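Local coordinates for sepf-like protein (Archaeoglobus fulgidus, PDB 3ZIE) that probably takes part in archaeal cell division as a SepF-like protein, SepF being a membrane anchor for the Z ring, at residues Leu11-Tyr22 with Val44-Val55. The protein carries 1 engineered substitution. Residues are numbered along the deposited sequence; the frame is centred on the assembly and turned at random.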
# COMPACT_ATOMS: atom_id res chain seq x y z
N LEU B 11 12.37 -14.39 -9.05
CA LEU B 11 13.34 -13.94 -8.06
C LEU B 11 14.13 -12.68 -8.49
O LEU B 11 14.80 -12.05 -7.68
CB LEU B 11 14.29 -15.08 -7.70
CG LEU B 11 13.76 -16.07 -6.64
CD1 LEU B 11 14.33 -17.44 -6.83
CD2 LEU B 11 14.14 -15.54 -5.26
N ASN B 12 14.03 -12.28 -9.75
CA ASN B 12 14.82 -11.14 -10.23
C ASN B 12 14.41 -9.74 -9.70
O ASN B 12 15.21 -8.79 -9.83
CB ASN B 12 14.86 -11.13 -11.76
CG ASN B 12 15.58 -12.33 -12.33
OD1 ASN B 12 15.16 -12.92 -13.35
ND2 ASN B 12 16.66 -12.71 -11.66
N GLU B 13 13.23 -9.60 -9.09
CA GLU B 13 12.82 -8.30 -8.46
C GLU B 13 13.27 -8.09 -7.02
O GLU B 13 13.25 -6.97 -6.49
CB GLU B 13 11.31 -8.08 -8.58
CG GLU B 13 10.82 -7.96 -10.04
CD GLU B 13 10.81 -9.35 -10.72
OE1 GLU B 13 10.08 -10.23 -10.23
OE2 GLU B 13 11.57 -9.56 -11.69
N VAL B 14 13.69 -9.17 -6.36
CA VAL B 14 14.05 -9.12 -4.93
C VAL B 14 15.20 -8.17 -4.67
O VAL B 14 15.10 -7.36 -3.77
CB VAL B 14 14.31 -10.52 -4.32
CG1 VAL B 14 15.05 -10.40 -2.95
CG2 VAL B 14 13.00 -11.31 -4.21
N PRO B 15 16.30 -8.21 -5.49
CA PRO B 15 17.41 -7.34 -5.10
C PRO B 15 17.03 -5.84 -5.16
O PRO B 15 17.48 -5.07 -4.30
CB PRO B 15 18.49 -7.74 -6.14
CG PRO B 15 18.12 -9.21 -6.47
CD PRO B 15 16.65 -9.04 -6.65
N GLU B 16 16.21 -5.42 -6.13
CA GLU B 16 15.79 -3.99 -6.15
C GLU B 16 14.80 -3.65 -5.01
O GLU B 16 14.81 -2.53 -4.52
CB GLU B 16 15.18 -3.56 -7.52
CG GLU B 16 14.68 -2.07 -7.57
CD GLU B 16 15.77 -1.04 -7.23
OE1 GLU B 16 16.95 -1.35 -7.46
OE2 GLU B 16 15.48 0.06 -6.71
N ILE B 17 13.94 -4.60 -4.61
CA ILE B 17 13.05 -4.41 -3.42
C ILE B 17 13.92 -4.21 -2.18
O ILE B 17 13.69 -3.30 -1.35
CB ILE B 17 12.07 -5.55 -3.29
CG1 ILE B 17 11.08 -5.53 -4.50
CG2 ILE B 17 11.38 -5.59 -1.88
CD1 ILE B 17 10.27 -6.89 -4.65
N LYS B 18 14.97 -5.03 -2.08
CA LYS B 18 15.87 -4.91 -0.92
C LYS B 18 16.48 -3.52 -0.89
O LYS B 18 16.53 -2.89 0.17
CB LYS B 18 16.96 -6.00 -0.92
CG LYS B 18 16.42 -7.37 -0.60
CD LYS B 18 17.50 -8.38 -0.79
CE LYS B 18 17.23 -9.60 0.07
NZ LYS B 18 18.36 -10.60 -0.14
N ARG B 19 16.96 -3.06 -2.05
CA ARG B 19 17.60 -1.77 -2.16
C ARG B 19 16.68 -0.62 -1.71
O ARG B 19 17.10 0.29 -0.98
CB ARG B 19 18.11 -1.50 -3.59
CG ARG B 19 19.62 -1.43 -3.74
CD ARG B 19 20.06 -1.36 -5.25
NE ARG B 19 20.56 -2.69 -5.63
CZ ARG B 19 20.08 -3.50 -6.59
NH1 ARG B 19 19.09 -3.13 -7.41
NH2 ARG B 19 20.66 -4.68 -6.73
N GLU B 20 15.42 -0.67 -2.14
CA GLU B 20 14.43 0.37 -1.74
C GLU B 20 14.14 0.40 -0.22
O GLU B 20 14.14 1.46 0.41
CB GLU B 20 13.12 0.19 -2.56
CG GLU B 20 13.32 0.53 -4.02
CD GLU B 20 13.42 2.07 -4.25
OE1 GLU B 20 13.70 2.81 -3.29
OE2 GLU B 20 13.20 2.53 -5.38
N ILE B 21 13.97 -0.77 0.38
CA ILE B 21 13.79 -0.92 1.84
C ILE B 21 15.02 -0.39 2.62
O ILE B 21 14.86 0.39 3.59
CB ILE B 21 13.44 -2.43 2.21
CG1 ILE B 21 12.06 -2.81 1.63
CG2 ILE B 21 13.46 -2.63 3.75
CD1 ILE B 21 10.83 -2.08 2.33
N TYR B 22 16.22 -0.79 2.17
CA TYR B 22 17.46 -0.29 2.75
C TYR B 22 17.58 1.22 2.57
O TYR B 22 18.22 1.87 3.38
CB TYR B 22 18.71 -1.03 2.16
CG TYR B 22 18.89 -2.45 2.74
CD1 TYR B 22 19.05 -2.63 4.08
CD2 TYR B 22 18.88 -3.59 1.93
CE1 TYR B 22 19.19 -3.92 4.65
CE2 TYR B 22 19.03 -4.90 2.50
CZ TYR B 22 19.16 -5.03 3.87
OH TYR B 22 19.34 -6.26 4.49
N VAL B 44 10.64 -16.36 -2.78
CA VAL B 44 10.51 -14.88 -2.73
C VAL B 44 10.04 -14.47 -1.31
O VAL B 44 10.64 -13.59 -0.65
CB VAL B 44 9.51 -14.37 -3.82
CG1 VAL B 44 9.18 -12.86 -3.63
CG2 VAL B 44 10.15 -14.56 -5.23
N LEU B 45 8.98 -15.11 -0.82
CA LEU B 45 8.43 -14.68 0.48
C LEU B 45 9.43 -14.98 1.61
O LEU B 45 9.53 -14.21 2.60
CB LEU B 45 7.07 -15.35 0.81
CG LEU B 45 5.82 -14.95 0.06
CD1 LEU B 45 4.59 -15.89 0.39
CD2 LEU B 45 5.48 -13.47 0.29
N LYS B 46 10.15 -16.11 1.50
CA LYS B 46 11.24 -16.35 2.45
C LYS B 46 12.25 -15.16 2.41
O LYS B 46 12.65 -14.63 3.44
CB LYS B 46 11.97 -17.67 2.16
CG LYS B 46 13.28 -17.86 3.01
CD LYS B 46 14.17 -19.01 2.49
CE LYS B 46 14.84 -18.71 1.10
NZ LYS B 46 16.12 -17.87 1.15
N ASP B 47 12.68 -14.77 1.22
CA ASP B 47 13.60 -13.64 1.13
C ASP B 47 13.00 -12.34 1.68
O ASP B 47 13.68 -11.59 2.34
CB ASP B 47 14.07 -13.41 -0.31
CG ASP B 47 14.89 -14.57 -0.86
OD1 ASP B 47 15.40 -15.45 -0.11
OD2 ASP B 47 15.03 -14.57 -2.08
N LEU B 48 11.73 -12.07 1.42
CA LEU B 48 11.16 -10.78 1.84
C LEU B 48 10.88 -10.75 3.34
O LEU B 48 11.05 -9.71 3.98
CB LEU B 48 9.87 -10.48 1.08
CG LEU B 48 10.07 -10.29 -0.44
CD1 LEU B 48 8.72 -9.88 -0.90
CD2 LEU B 48 11.11 -9.22 -0.69
N ARG B 49 10.48 -11.90 3.91
CA ARG B 49 10.38 -12.02 5.35
C ARG B 49 11.73 -11.89 6.08
O ARG B 49 11.82 -11.25 7.16
CB ARG B 49 9.67 -13.34 5.73
CG ARG B 49 8.16 -13.28 5.34
CD ARG B 49 7.44 -14.54 5.79
NE ARG B 49 6.19 -14.77 5.07
CZ ARG B 49 5.07 -14.06 5.24
NH1 ARG B 49 5.01 -13.08 6.14
NH2 ARG B 49 3.99 -14.36 4.53
N GLN B 50 12.76 -12.48 5.53
CA GLN B 50 14.11 -12.31 6.10
C GLN B 50 14.56 -10.85 6.04
O GLN B 50 15.15 -10.34 6.99
CB GLN B 50 15.12 -13.21 5.37
CG GLN B 50 16.50 -13.23 6.09
CD GLN B 50 16.41 -13.68 7.56
OE1 GLN B 50 16.77 -12.93 8.49
NE2 GLN B 50 15.87 -14.87 7.78
N LEU B 51 14.31 -10.19 4.90
CA LEU B 51 14.53 -8.74 4.77
C LEU B 51 13.85 -7.93 5.87
O LEU B 51 14.50 -7.11 6.51
CB LEU B 51 14.11 -8.22 3.36
CG LEU B 51 14.15 -6.71 3.04
CD1 LEU B 51 15.61 -6.18 3.09
CD2 LEU B 51 13.59 -6.54 1.64
N ALA B 52 12.55 -8.13 6.07
CA ALA B 52 11.84 -7.45 7.15
C ALA B 52 12.54 -7.67 8.49
O ALA B 52 12.69 -6.72 9.27
CB ALA B 52 10.38 -7.87 7.25
N GLU B 53 12.98 -8.91 8.76
CA GLU B 53 13.67 -9.19 10.04
C GLU B 53 15.01 -8.47 10.12
O GLU B 53 15.41 -7.93 11.16
CB GLU B 53 13.84 -10.70 10.24
CG GLU B 53 13.31 -11.12 11.58
CD GLU B 53 13.27 -12.63 11.74
OE1 GLU B 53 14.35 -13.25 11.63
OE2 GLU B 53 12.15 -13.19 11.98
N ASP B 54 15.71 -8.47 9.00
CA ASP B 54 17.01 -7.83 8.93
C ASP B 54 16.97 -6.35 9.16
O ASP B 54 17.95 -5.82 9.67
CB ASP B 54 17.70 -8.05 7.58
CG ASP B 54 18.14 -9.49 7.39
OD1 ASP B 54 18.08 -10.29 8.34
OD2 ASP B 54 18.51 -9.82 6.27
N VAL B 55 15.88 -5.69 8.81
CA VAL B 55 15.82 -4.21 8.96
C VAL B 55 14.91 -3.78 10.12
O VAL B 55 14.70 -2.58 10.34
CB VAL B 55 15.46 -3.52 7.62
CG1 VAL B 55 16.39 -3.95 6.49
CG2 VAL B 55 14.01 -3.77 7.24
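Leu51 is the knob of this helix pair: its side chain enters a hollow on helix 14-22 walled by Ile17, Lys18, Ile21 and Tyr22. A chi1 of 175° sets CG opposite the backbone N and aims the leucine at that helix. Leu51 CD2 goes deep, 3.7 Å from Lys18 CG, while Leu51 CD1 lies 3.7 Å from Tyr22 CE2. Lysine suits this partly exposed border because its methylenes supply an apolar wall, while its extended chain carries the ammonium beyond the leucine.

The Tyr22 ring lies obliquely against Leu51 CD1 and, one turn beyond, Val55 CG1; Val55 CG2 fits against Ile21 CG2 at 3.7 Å. On the inner side, Ile17 CG2 meets Leu48 CD2 at 3.8 Å; both side chains also rest on Met69 of strand 66-70, so branched aliphatics fill the wedge between helices and sheet. At the other end Val14 and Leu11 slide past Val44, and Val14 CG1 packs on Asp47 CB, whose carboxylate turns to Lys46 in a salt bridge.

The axes of 14-22 and 44-55 run nearly parallel, 10.8 Å apart and crossing at -16°, the layout of two helices packed side by side on one face of a sheet in an alpha/beta sandwich.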